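PDB 3PM6: putative fructose-bisphosphate aldolase from Coccidioides immitis, which is a putative class II aldolase that binds a zinc ion and is built as an eight-stranded parallel beta/alpha (TIM) barrel. Local coordinates for residues S12-L16 and F114-M118; N129-R134 and E179-I185; V204-Y208 and P231-I236. One frame throughout, in Å; residues are numbered along the deposited sequence.

Contact 1: S12-L16 and F114-M118; sequences SNRAL and FDSIM
Residues 12-16 form an irregular lead-in to helix 16-24 and cross the start of barrel strand 116-119, with Ala15 CA and Asp115 CA 5.8 Å apart. Asn13, extended at phi/psi -69/129 with a t rotamer, faces two ways: its OD1 accepts from Ala15 N at 2.8 Å and Leu16 N at 3.1 Å, capping the turn into the helix, while its ND2 donates to Asp115 O at 2.9 Å and to Gly144 O. Arg14 bends at chi3 (p), bringing NH1 into a salt bridge with Asp115 OD2 at 3.4 Å; NH2 bonds Ile85 O, and OD2 also accepts from Leu87 N. A water joins Arg14 N (2.9 Å) to Asp115 OD1 (2.5 Å). Ala15 points its CB at Asp115 CB and at Ser116 OG, both 4.0 Å away; this hydroxyl is hydrogen-bonded to His88 ND1. With Asp115 (m) just ahead of its strand and Ile85 and Gly144 at or near the starts of neighbouring strands, the arrangement is an N-terminal segment packed across the strand beginnings of a TIM barrel.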
ATOM      1  N   SER A  12      -4.916   7.166 -26.101  1.00 34.29           N
ATOM      2  CA  SER A  12      -4.464   5.985 -25.366  1.00 33.45           C
ATOM      3  C   SER A  12      -4.797   5.978 -23.845  1.00 31.53           C
ATOM      4  O   SER A  12      -4.222   5.183 -23.085  1.00 31.13           O
ATOM      5  CB  SER A  12      -2.958   5.844 -25.556  1.00 34.60           C
ATOM      6  OG  SER A  12      -2.432   4.784 -24.774  1.00 36.81           O
ATOM      7  N   ASN A  13      -5.705   6.849 -23.405  1.00 29.01           N
ATOM      8  CA  ASN A  13      -6.130   6.852 -21.999  1.00 26.34           C
ATOM      9  C   ASN A  13      -6.951   5.623 -21.596  1.00 25.83           C
ATOM     10  O   ASN A  13      -7.939   5.298 -22.264  1.00 24.95           O
ATOM     11  CB  ASN A  13      -6.921   8.105 -21.642  1.00 25.42           C
ATOM     12  CG  ASN A  13      -7.198   8.185 -20.168  1.00 23.13           C
ATOM     13  OD1 ASN A  13      -8.190   7.638 -19.701  1.00 22.47           O
ATOM     14  ND2 ASN A  13      -6.287   8.800 -19.414  1.00 19.68           N
ATOM     15  N   ARG A  14      -6.545   4.980 -20.495  1.00 24.62           N
ATOM     16  CA  ARG A  14      -7.164   3.727 -20.028  1.00 25.17           C
ATOM     17  C   ARG A  14      -8.529   3.886 -19.308  1.00 24.33           C
ATOM     18  O   ARG A  14      -9.308   2.928 -19.245  1.00 24.44           O
ATOM     19  CB  ARG A  14      -6.202   2.954 -19.094  1.00 25.35           C
ATOM     20  CG  ARG A  14      -5.031   2.204 -19.762  1.00 27.05           C
ATOM     21  CD  ARG A  14      -4.146   1.512 -18.704  1.00 30.13           C
ATOM     22  NE  ARG A  14      -4.839   0.402 -18.018  1.00 31.35           N
ATOM     23  CZ  ARG A  14      -5.036   0.309 -16.699  1.00 31.64           C
ATOM     24  NH1 ARG A  14      -4.600   1.256 -15.857  1.00 33.94           N
ATOM     25  NH2 ARG A  14      -5.682  -0.735 -16.210  1.00 29.42           N
ATOM     26  N   ALA A  15      -8.795   5.062 -18.736  1.00 22.94           N
ATOM     27  CA  ALA A  15     -10.034   5.284 -17.967  1.00 22.34           C
ATOM     28  C   ALA A  15     -11.242   5.556 -18.870  1.00 22.38           C
ATOM     29  O   ALA A  15     -12.337   5.060 -18.620  1.00 21.46           O
ATOM     30  CB  ALA A  15      -9.845   6.428 -16.962  1.00 20.12           C
ATOM     31  N   LEU A  16     -11.038   6.326 -19.939  1.00 23.76           N
ATOM     32  CA  LEU A  16     -12.148   6.716 -20.840  1.00 24.43           C
ATOM     33  C   LEU A  16     -13.032   5.566 -21.345  1.00 24.98           C
ATOM     34  O   LEU A  16     -14.269   5.650 -21.267  1.00 25.03           O
ATOM     35  CB  LEU A  16     -11.634   7.564 -22.020  1.00 25.11           C
ATOM     36  CG  LEU A  16     -10.986   8.917 -21.706  1.00 25.65           C
ATOM     37  CD1 LEU A  16     -10.711   9.648 -22.993  1.00 27.07           C
ATOM     38  CD2 LEU A  16     -11.873   9.760 -20.774  1.00 21.27           C
ATOM     39  N   PHE A 114      -1.704   8.430 -12.346  1.00 23.25           N
ATOM     40  CA  PHE A 114      -3.187   8.444 -12.424  1.00 20.58           C
ATOM     41  C   PHE A 114      -3.659   8.337 -13.834  1.00 20.23           C
ATOM     42  O   PHE A 114      -3.071   8.950 -14.718  1.00 19.05           O
ATOM     43  CB  PHE A 114      -3.788   9.709 -11.761  1.00 19.17           C
ATOM     44  CG  PHE A 114      -3.683   9.683 -10.279  1.00 17.50           C
ATOM     45  CD1 PHE A 114      -4.598   8.960  -9.528  1.00 16.65           C
ATOM     46  CD2 PHE A 114      -2.608  10.275  -9.638  1.00 16.42           C
ATOM     47  CE1 PHE A 114      -4.471   8.894  -8.164  1.00 14.84           C
ATOM     48  CE2 PHE A 114      -2.483  10.231  -8.262  1.00 17.69           C
ATOM     49  CZ  PHE A 114      -3.409   9.525  -7.526  1.00 17.49           C
ATOM     50  N   ASP A 115      -4.729   7.574 -14.048  1.00 19.04           N
ATOM     51  CA  ASP A 115      -5.379   7.574 -15.360  1.00 18.63           C
ATOM     52  C   ASP A 115      -6.341   8.763 -15.505  1.00 18.26           C
ATOM     53  O   ASP A 115      -6.613   9.212 -16.611  1.00 18.83           O
ATOM     54  CB  ASP A 115      -6.122   6.264 -15.558  1.00 18.67           C
ATOM     55  CG  ASP A 115      -5.208   5.057 -15.421  1.00 19.67           C
ATOM     56  OD1 ASP A 115      -4.357   4.858 -16.297  1.00 22.67           O
ATOM     57  OD2 ASP A 115      -5.324   4.314 -14.434  1.00 18.73           O
ATOM     58  N   SER A 116      -6.872   9.251 -14.376  1.00 17.20           N
ATOM     59  CA  SER A 116      -7.862  10.334 -14.380  1.00 15.67           C
ATOM     60  C   SER A 116      -7.814  11.096 -13.088  1.00 14.68           C
ATOM     61  O   SER A 116      -7.346  10.590 -12.074  1.00 14.51           O
ATOM     62  CB  SER A 116      -9.288   9.815 -14.635  1.00 15.96           C
ATOM     63  OG  SER A 116      -9.649   8.799 -13.725  1.00 15.41           O
ATOM     64  N   ILE A 117      -8.278  12.333 -13.102  1.00 14.12           N
ATOM     65  CA  ILE A 117      -8.164  13.137 -11.887  1.00 12.74           C
ATOM     66  C   ILE A 117      -9.435  13.919 -11.809  1.00 12.98           C
ATOM     67  O   ILE A 117      -9.923  14.395 -12.820  1.00 13.03           O
ATOM     68  CB  ILE A 117      -6.954  14.101 -11.999  1.00 12.88           C
ATOM     69  CG1 ILE A 117      -5.628  13.325 -12.018  1.00 11.92           C
ATOM     70  CG2 ILE A 117      -6.991  15.229 -10.918  1.00 11.95           C
ATOM     71  CD1 ILE A 117      -4.360  14.259 -12.160  1.00 11.66           C
ATOM     72  N   MET A 118      -9.984  14.052 -10.612  1.00 12.12           N
ATOM     73  CA  MET A 118     -11.103  14.918 -10.460  1.00 12.68           C
ATOM     74  C   MET A 118     -10.632  16.328 -10.157  1.00 11.36           C
ATOM     75  O   MET A 118     -10.138  16.584  -9.075  1.00 11.77           O
ATOM     76  CB  MET A 118     -12.093  14.423  -9.377  1.00 12.03           C
ATOM     77  CG  MET A 118     -13.275  15.358  -9.228  1.00 11.39           C
ATOM     78  SD  MET A 118     -14.283  15.002  -7.766  0.99 12.51           S
ATOM     79  CE  MET A 118     -15.702  16.063  -8.192  1.00  7.58           C
TER
HETATM   80  O   HOH W   1      -4.519   5.880 -18.627  1.00 20.81           O

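Contact 2: N129-R134 and E179-I185; sequences NLRLTR and EFVATGI
This is a helix-to-helix contact on the outer layer of the TIM barrel, where helix 126-141 meets the last part of helix 174-181 and residues up to Ile185; both elements rest on strand 146-149. The nearest CA pairs are Leu130 with Phe180 (6.6 Å) and Arg134 with Thr183 (4.6 Å), the backbones closing up toward Arg134. Leu130, in the mt rotamer, lays CD2 over the face of the Phe180 ring, a CH-pi contact 3.5 Å from the centroid and 9° off the normal. The ring edge meets polar atoms: Asn129 OD1 is 3.2 Å and Thr133 OG1 3.8 Å from Phe180 CE1. Thr133 CG2 also approaches Ile185 CG2 at 3.8 Å. Val181 to Gly184 make a type I turn; Gly184 takes positive phi (85/10), where a side chain would jam against the preceding carbonyl. Thr183, chi1 p, returns OG1 to Phe180 O at a very short 2.4 Å and fits its CB 3.9 Å from Arg134 CA. The Arg134 guanidinium lies with one face over Thr183 CA, and NH1 makes a weak hydrogen bond to Ala182 O at 3.2 Å. One water donates to Arg134 O and to Thr183 O, each at 2.8 Å.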
ATOM      1  N   ASN A 129     -14.247  28.453 -10.580  1.00 18.14           N
ATOM      2  CA  ASN A 129     -14.309  27.006 -10.819  1.00 17.91           C
ATOM      3  C   ASN A 129     -14.095  26.746 -12.329  1.00 18.46           C
ATOM      4  O   ASN A 129     -13.237  25.943 -12.710  1.00 18.34           O
ATOM      5  CB  ASN A 129     -15.671  26.507 -10.287  1.00 16.82           C
ATOM      6  CG  ASN A 129     -15.908  24.998 -10.438  1.00 18.50           C
ATOM      7  OD1 ASN A 129     -15.172  24.268 -11.128  1.00 15.19           O
ATOM      8  ND2 ASN A 129     -17.016  24.526  -9.802  1.00 17.50           N
ATOM      9  N   LEU A 130     -14.821  27.457 -13.197  1.00 19.27           N
ATOM     10  CA  LEU A 130     -14.648  27.251 -14.647  1.00 19.82           C
ATOM     11  C   LEU A 130     -13.242  27.584 -15.097  1.00 20.35           C
ATOM     12  O   LEU A 130     -12.641  26.819 -15.879  1.00 20.56           O
ATOM     13  CB  LEU A 130     -15.592  28.122 -15.463  1.00 20.79           C
ATOM     14  CG  LEU A 130     -17.005  27.648 -15.631  1.00 21.35           C
ATOM     15  CD1 LEU A 130     -17.751  28.861 -16.151  1.00 25.14           C
ATOM     16  CD2 LEU A 130     -17.077  26.451 -16.609  1.00 21.14           C
ATOM     17  N   ARG A 131     -12.725  28.712 -14.582  1.00 20.52           N
ATOM     18  CA  ARG A 131     -11.412  29.230 -14.958  1.00 20.75           C
ATOM     19  C   ARG A 131     -10.305  28.254 -14.588  1.00 20.22           C
ATOM     20  O   ARG A 131      -9.489  27.874 -15.430  1.00 19.62           O
ATOM     21  CB  ARG A 131     -11.153  30.597 -14.292  1.00 20.38           C
ATOM     22  CG  ARG A 131      -9.927  31.347 -14.845  1.00 21.06           C
ATOM     23  CD  ARG A 131      -9.554  32.605 -14.027  1.00 20.85           C
ATOM     24  NE  ARG A 131      -9.130  32.303 -12.654  1.00 21.86           N
ATOM     25  CZ  ARG A 131      -7.924  31.854 -12.326  1.00 22.93           C
ATOM     26  NH1 ARG A 131      -7.001  31.636 -13.258  1.00 25.26           N
ATOM     27  NH2 ARG A 131      -7.627  31.624 -11.072  1.00 25.12           N
ATOM     28  N   LEU A 132     -10.245  27.888 -13.312  1.00 20.30           N
ATOM     29  CA  LEU A 132      -9.245  26.930 -12.875  1.00 20.92           C
ATOM     30  C   LEU A 132      -9.444  25.557 -13.561  1.00 21.20           C
ATOM     31  O   LEU A 132      -8.469  24.934 -13.970  1.00 19.99           O
ATOM     32  CB  LEU A 132      -9.272  26.771 -11.358  1.00 20.56           C
ATOM     33  CG  LEU A 132      -8.882  28.001 -10.547  1.00 21.81           C
ATOM     34  CD1 LEU A 132      -9.379  27.824  -9.099  1.00 20.63           C
ATOM     35  CD2 LEU A 132      -7.353  28.272 -10.650  1.00 21.37           C
ATOM     36  N   THR A 133     -10.700  25.092 -13.681  1.00 21.80           N
ATOM     37  CA  THR A 133     -10.951  23.778 -14.325  1.00 22.21           C
ATOM     38  C   THR A 133     -10.392  23.777 -15.760  1.00 23.12           C
ATOM     39  O   THR A 133      -9.667  22.868 -16.152  1.00 22.63           O
ATOM     40  CB  THR A 133     -12.446  23.353 -14.301  1.00 21.74           C
ATOM     41  OG1 THR A 133     -12.889  23.203 -12.947  1.00 19.37           O
ATOM     42  CG2 THR A 133     -12.658  22.015 -15.037  1.00 22.03           C
ATOM     43  N   ARG A 134     -10.694  24.814 -16.536  1.00 24.68           N
ATOM     44  CA  ARG A 134     -10.188  24.879 -17.935  1.00 25.42           C
ATOM     45  C   ARG A 134      -8.660  24.735 -18.007  1.00 25.79           C
ATOM     46  O   ARG A 134      -8.132  23.942 -18.773  1.00 25.58           O
ATOM     47  CB  ARG A 134     -10.625  26.173 -18.605  1.00 26.54           C
ATOM     48  CG  ARG A 134     -10.120  26.356 -20.036  1.00 28.37           C
ATOM     49  CD  ARG A 134     -10.669  27.666 -20.617  1.00 35.47           C
ATOM     50  NE  ARG A 134     -12.134  27.644 -20.728  1.00 35.51           N
ATOM     51  CZ  ARG A 134     -12.814  27.117 -21.752  1.00 37.00           C
ATOM     52  NH1 ARG A 134     -12.174  26.555 -22.788  1.00 38.27           N
ATOM     53  NH2 ARG A 134     -14.140  27.146 -21.736  1.00 33.58           N
ATOM     54  N   GLU A 179     -21.545  24.930 -19.932  1.00 27.22           N
ATOM     55  CA  GLU A 179     -20.342  25.751 -19.694  1.00 28.32           C
ATOM     56  C   GLU A 179     -19.137  24.861 -19.362  1.00 26.83           C
ATOM     57  O   GLU A 179     -18.046  25.089 -19.877  1.00 27.63           O
ATOM     58  CB  GLU A 179     -20.532  26.845 -18.599  1.00 28.29           C
ATOM     59  CG  GLU A 179     -21.863  27.680 -18.698  1.00 33.35           C
ATOM     60  CD  GLU A 179     -22.036  28.783 -17.595  1.00 36.76           C
ATOM     61  OE1 GLU A 179     -23.104  28.864 -16.891  1.00 35.49           O
ATOM     62  OE2 GLU A 179     -21.094  29.599 -17.479  1.00 39.57           O
ATOM     63  N   PHE A 180     -19.327  23.838 -18.527  1.00 25.35           N
ATOM     64  CA  PHE A 180     -18.195  22.980 -18.135  1.00 24.30           C
ATOM     65  C   PHE A 180     -17.710  22.045 -19.254  1.00 24.82           C
ATOM     66  O   PHE A 180     -16.500  21.776 -19.364  1.00 24.37           O
ATOM     67  CB  PHE A 180     -18.452  22.241 -16.827  1.00 22.32           C
ATOM     68  CG  PHE A 180     -18.098  23.044 -15.620  1.00 22.99           C
ATOM     69  CD1 PHE A 180     -16.850  22.919 -15.042  1.00 21.08           C
ATOM     70  CD2 PHE A 180     -19.008  23.943 -15.068  1.00 20.65           C
ATOM     71  CE1 PHE A 180     -16.515  23.674 -13.952  1.00 21.59           C
ATOM     72  CE2 PHE A 180     -18.673  24.700 -13.969  1.00 22.18           C
ATOM     73  CZ  PHE A 180     -17.437  24.567 -13.402  1.00 21.55           C
ATOM     74  N   VAL A 181     -18.633  21.579 -20.092  1.00 25.57           N
ATOM     75  CA  VAL A 181     -18.267  20.751 -21.266  1.00 26.76           C
ATOM     76  C   VAL A 181     -17.233  21.468 -22.181  1.00 27.71           C
ATOM     77  O   VAL A 181     -16.339  20.831 -22.735  1.00 28.09           O
ATOM     78  CB  VAL A 181     -19.534  20.337 -22.082  1.00 27.05           C
ATOM     79  CG1 VAL A 181     -19.189  19.899 -23.508  1.00 28.24           C
ATOM     80  CG2 VAL A 181     -20.312  19.227 -21.378  1.00 28.40           C
ATOM     81  N   ALA A 182     -17.374  22.785 -22.339  1.00 28.69           N
ATOM     82  CA  ALA A 182     -16.426  23.595 -23.146  1.00 29.89           C
ATOM     83  C   ALA A 182     -15.018  23.658 -22.546  1.00 29.71           C
ATOM     84  O   ALA A 182     -14.069  24.038 -23.239  1.00 30.90           O
ATOM     85  CB  ALA A 182     -16.970  25.023 -23.381  1.00 29.88           C
ATOM     86  N   THR A 183     -14.865  23.305 -21.262  1.00 28.75           N
ATOM     87  CA  THR A 183     -13.523  23.278 -20.664  1.00 27.47           C
ATOM     88  C   THR A 183     -12.737  22.089 -21.147  1.00 26.57           C
ATOM     89  O   THR A 183     -11.547  22.036 -20.910  1.00 26.78           O
ATOM     90  CB  THR A 183     -13.531  23.208 -19.120  1.00 27.83           C
ATOM     91  OG1 THR A 183     -14.220  22.024 -18.704  1.00 27.69           O
ATOM     92  CG2 THR A 183     -14.196  24.427 -18.514  1.00 26.83           C
ATOM     93  N   GLY A 184     -13.394  21.133 -21.813  1.00 25.49           N
ATOM     94  CA  GLY A 184     -12.724  19.892 -22.249  1.00 24.34           C
ATOM     95  C   GLY A 184     -12.641  18.749 -21.229  1.00 22.44           C
ATOM     96  O   GLY A 184     -11.931  17.749 -21.445  1.00 21.11           O
ATOM     97  N   ILE A 185     -13.354  18.878 -20.112  1.00 21.10           N
ATOM     98  CA  ILE A 185     -13.456  17.757 -19.141  1.00 19.48           C
ATOM     99  C   ILE A 185     -14.027  16.540 -19.820  1.00 18.62           C
ATOM    100  O   ILE A 185     -14.689  16.680 -20.815  1.00 18.87           O
ATOM    101  CB  ILE A 185     -14.430  18.065 -18.013  1.00 19.18           C
ATOM    102  CG1 ILE A 185     -15.793  18.317 -18.631  1.00 19.27           C
ATOM    103  CG2 ILE A 185     -13.910  19.186 -17.178  1.00 18.87           C
ATOM    104  CD1 ILE A 185     -16.752  18.992 -17.744  1.00 24.62           C
TER
HETATM  105  O   HOH W   2      -8.884  22.875 -21.223  1.00 24.88           O

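Contact 3: V204-Y208 and P231-I236; sequences VQLDY and PFTKEI
Pro231 opens the second segment, its CG 4.2 Å from Val204 CG2 on the irregular segment 204-208 that leads into helix 208-218. Phe232 follows in extended conformation (-73/155), CA 7.9 Å from Val204 CA; its m rotamer brings the ring up against two aliphatic side chains on one side of it, with CE1 3.6 Å from Val204 CG1 and CZ 3.8 Å from Leu206 CD1. Thr233 is the N-cap of helix 234-242, its OG1 (chi1 p) accepting a weak 3.3 Å bond from Ile236 N. One turn on, Ile236 (mt) turns into the same cluster: CD1 lies 4.1 Å from Val204 CG1, and CG2 lies 3.7 Å from Leu206 CD1 and 3.5 Å from Tyr208 OH. The CA atoms of Ile236 and Leu206 are 8.9 Å apart. Asp207 likewise caps helix 208-218, accepting from Arg210 N, so the contact joins the N-terminal ends of successive outer barrel helices. No hydrogen bond crosses between the segments; apolar side-chain packing therefore sets their fit, with the Tyr208 hydroxyl meeting Ile236 CG2 rather than a polar partner.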
ATOM      1  N   VAL A 204     -32.297  10.576   1.796  1.00 23.43           N
ATOM      2  CA  VAL A 204     -31.835  10.813   0.421  1.00 22.58           C
ATOM      3  C   VAL A 204     -33.001  11.383  -0.379  1.00 23.86           C
ATOM      4  O   VAL A 204     -34.030  10.723  -0.513  1.00 23.94           O
ATOM      5  CB  VAL A 204     -31.379   9.498  -0.227  1.00 22.57           C
ATOM      6  CG1 VAL A 204     -31.062   9.679  -1.711  1.00 20.19           C
ATOM      7  CG2 VAL A 204     -30.175   8.897   0.523  1.00 21.98           C
ATOM      8  N   GLN A 205     -32.851  12.621  -0.876  1.00 23.70           N
ATOM      9  CA  GLN A 205     -33.887  13.288  -1.685  1.00 23.80           C
ATOM     10  C   GLN A 205     -33.286  13.807  -2.983  1.00 23.63           C
ATOM     11  O   GLN A 205     -32.829  14.922  -3.032  1.00 24.12           O
ATOM     12  CB  GLN A 205     -34.565  14.448  -0.917  1.00 24.26           C
ATOM     13  CG  GLN A 205     -35.228  14.063   0.425  1.00 23.78           C
ATOM     14  CD  GLN A 205     -36.261  12.931   0.327  1.00 24.87           C
ATOM     15  OE1 GLN A 205     -36.811  12.630  -0.745  1.00 26.10           O
ATOM     16  NE2 GLN A 205     -36.533  12.300   1.463  1.00 22.97           N
ATOM     17  N   LEU A 206     -33.268  12.981  -4.024  1.00 23.41           N
ATOM     18  CA  LEU A 206     -32.618  13.341  -5.268  1.00 23.58           C
ATOM     19  C   LEU A 206     -33.616  13.944  -6.248  1.00 24.23           C
ATOM     20  O   LEU A 206     -34.813  13.584  -6.280  1.00 24.03           O
ATOM     21  CB  LEU A 206     -31.874  12.134  -5.893  1.00 23.31           C
ATOM     22  CG  LEU A 206     -30.979  11.306  -4.959  1.00 22.05           C
ATOM     23  CD1 LEU A 206     -30.352  10.120  -5.669  1.00 17.06           C
ATOM     24  CD2 LEU A 206     -29.905  12.182  -4.250  1.00 19.97           C
ATOM     25  N   ASP A 207     -33.123  14.889  -7.026  1.00 23.64           N
ATOM     26  CA  ASP A 207     -33.939  15.531  -8.042  1.00 24.50           C
ATOM     27  C   ASP A 207     -33.619  14.821  -9.350  1.00 24.13           C
ATOM     28  O   ASP A 207     -32.713  15.224 -10.091  1.00 22.63           O
ATOM     29  CB  ASP A 207     -33.610  17.019  -8.087  1.00 24.74           C
ATOM     30  CG  ASP A 207     -34.537  17.819  -8.992  1.00 27.34           C
ATOM     31  OD1 ASP A 207     -35.284  17.239  -9.814  1.00 28.79           O
ATOM     32  OD2 ASP A 207     -34.455  19.061  -8.908  1.00 28.89           O
ATOM     33  N   TYR A 208     -34.342  13.729  -9.600  1.00 24.07           N
ATOM     34  CA  TYR A 208     -34.115  12.895 -10.792  1.00 24.32           C
ATOM     35  C   TYR A 208     -34.434  13.653 -12.065  1.00 25.35           C
ATOM     36  O   TYR A 208     -33.798  13.447 -13.100  1.00 26.25           O
ATOM     37  CB  TYR A 208     -34.937  11.616 -10.716  1.00 24.48           C
ATOM     38  CG  TYR A 208     -34.523  10.697  -9.584  1.00 23.19           C
ATOM     39  CD1 TYR A 208     -33.335   9.965  -9.670  1.00 23.86           C
ATOM     40  CD2 TYR A 208     -35.307  10.571  -8.423  1.00 22.59           C
ATOM     41  CE1 TYR A 208     -32.928   9.111  -8.649  1.00 21.25           C
ATOM     42  CE2 TYR A 208     -34.927   9.704  -7.398  1.00 21.99           C
ATOM     43  CZ  TYR A 208     -33.714   8.988  -7.521  1.00 20.98           C
ATOM     44  OH  TYR A 208     -33.276   8.145  -6.534  1.00 17.65           O
ATOM     45  N   PRO A 231     -25.073   5.484   1.105  1.00 18.95           N
ATOM     46  CA  PRO A 231     -26.271   4.848   1.656  1.00 19.53           C
ATOM     47  C   PRO A 231     -27.311   4.508   0.577  1.00 19.38           C
ATOM     48  O   PRO A 231     -28.448   4.217   0.934  1.00 18.65           O
ATOM     49  CB  PRO A 231     -26.853   5.954   2.560  1.00 20.32           C
ATOM     50  CG  PRO A 231     -26.506   7.227   1.808  1.00 18.73           C
ATOM     51  CD  PRO A 231     -25.201   6.961   1.092  1.00 18.78           C
ATOM     52  N   PHE A 232     -26.933   4.552  -0.713  1.00 18.23           N
ATOM     53  CA  PHE A 232     -27.902   4.335  -1.798  1.00 17.93           C
ATOM     54  C   PHE A 232     -28.310   2.843  -1.911  1.00 18.69           C
ATOM     55  O   PHE A 232     -27.579   1.914  -1.501  1.00 17.74           O
ATOM     56  CB  PHE A 232     -27.391   4.877  -3.159  1.00 17.28           C
ATOM     57  CG  PHE A 232     -27.384   6.394  -3.272  1.00 16.18           C
ATOM     58  CD1 PHE A 232     -27.672   7.205  -2.181  1.00 15.38           C
ATOM     59  CD2 PHE A 232     -27.070   7.010  -4.478  1.00 16.65           C
ATOM     60  CE1 PHE A 232     -27.692   8.610  -2.291  1.00 15.75           C
ATOM     61  CE2 PHE A 232     -27.043   8.428  -4.599  1.00 16.66           C
ATOM     62  CZ  PHE A 232     -27.339   9.225  -3.497  1.00 15.98           C
ATOM     63  N   THR A 233     -29.493   2.631  -2.468  1.00 19.68           N
ATOM     64  CA  THR A 233     -30.083   1.297  -2.592  1.00 20.73           C
ATOM     65  C   THR A 233     -29.987   0.959  -4.080  1.00 20.55           C
ATOM     66  O   THR A 233     -29.682   1.821  -4.884  1.00 21.41           O
ATOM     67  CB  THR A 233     -31.591   1.301  -2.155  1.00 21.09           C
ATOM     68  OG1 THR A 233     -32.299   2.236  -2.966  1.00 21.38           O
ATOM     69  CG2 THR A 233     -31.775   1.692  -0.696  1.00 19.14           C
ATOM     70  N   LYS A 234     -30.248  -0.283  -4.443  1.00 20.94           N
ATOM     71  CA  LYS A 234     -30.258  -0.670  -5.832  1.00 21.40           C
ATOM     72  C   LYS A 234     -31.241   0.178  -6.641  1.00 20.74           C
ATOM     73  O   LYS A 234     -30.953   0.588  -7.772  1.00 20.63           O
ATOM     74  CB  LYS A 234     -30.661  -2.154  -5.977  1.00 22.81           C
ATOM     75  CG  LYS A 234     -31.098  -2.495  -7.450  1.00 25.35           C
ATOM     76  CD  LYS A 234     -30.512  -3.825  -7.901  1.00 30.88           C
ATOM     77  CE  LYS A 234     -30.469  -3.949  -9.415  1.00 30.18           C
ATOM     78  NZ  LYS A 234     -29.056  -4.246  -9.826  1.00 29.57           N
ATOM     79  N   GLU A 235     -32.425   0.391  -6.091  1.00 19.65           N
ATOM     80  CA  GLU A 235     -33.479   1.086  -6.836  1.00 20.16           C
ATOM     81  C   GLU A 235     -33.054   2.540  -7.131  1.00 19.15           C
ATOM     82  O   GLU A 235     -33.285   3.051  -8.230  1.00 19.61           O
ATOM     83  CB  GLU A 235     -34.812   1.002  -6.071  1.00 20.10           C
ATOM     84  CG  GLU A 235     -35.440  -0.436  -6.061  1.00 21.38           C
ATOM     85  CD  GLU A 235     -34.986  -1.344  -4.910  1.00 21.85           C
ATOM     86  OE1 GLU A 235     -33.942  -1.086  -4.269  1.00 19.89           O
ATOM     87  OE2 GLU A 235     -35.698  -2.346  -4.635  1.00 25.01           O
ATOM     88  N   ILE A 236     -32.396   3.181  -6.165  1.00 18.23           N
ATOM     89  CA  ILE A 236     -31.811   4.524  -6.386  1.00 18.28           C
ATOM     90  C   ILE A 236     -30.710   4.510  -7.469  1.00 17.76           C
ATOM     91  O   ILE A 236     -30.691   5.356  -8.364  1.00 18.02           O
ATOM     92  CB  ILE A 236     -31.257   5.136  -5.093  1.00 17.47           C
ATOM     93  CG1 ILE A 236     -32.408   5.443  -4.147  1.00 19.21           C
ATOM     94  CG2 ILE A 236     -30.401   6.406  -5.408  1.00 17.03           C
ATOM     95  CD1 ILE A 236     -31.942   5.826  -2.704  1.00 20.75           C
TER

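Overall arrangement
All three contacts belong to one TIM barrel. Contact 1 is buried, contact 2 partly so, and contact 3, across the chain's centre from contact 1, lies at the surface. The chemistry differs too, and the buried contact is the most polar, with a salt bridge, an amide-to-carbonyl bond and a water; contact 2 combines CH-pi packing with one weak hydrogen bond and a bridging water, and contact 3 is apolar across its interface. Contacts 1 and 2, centres about 17 Å apart, are successive: strand 116-119 runs on to helix 126-141, and side chains of both touch strand 146-149. Contact 3, centred about 27 and 28 Å from them, joins the starts of helices 208-218 and 234-242.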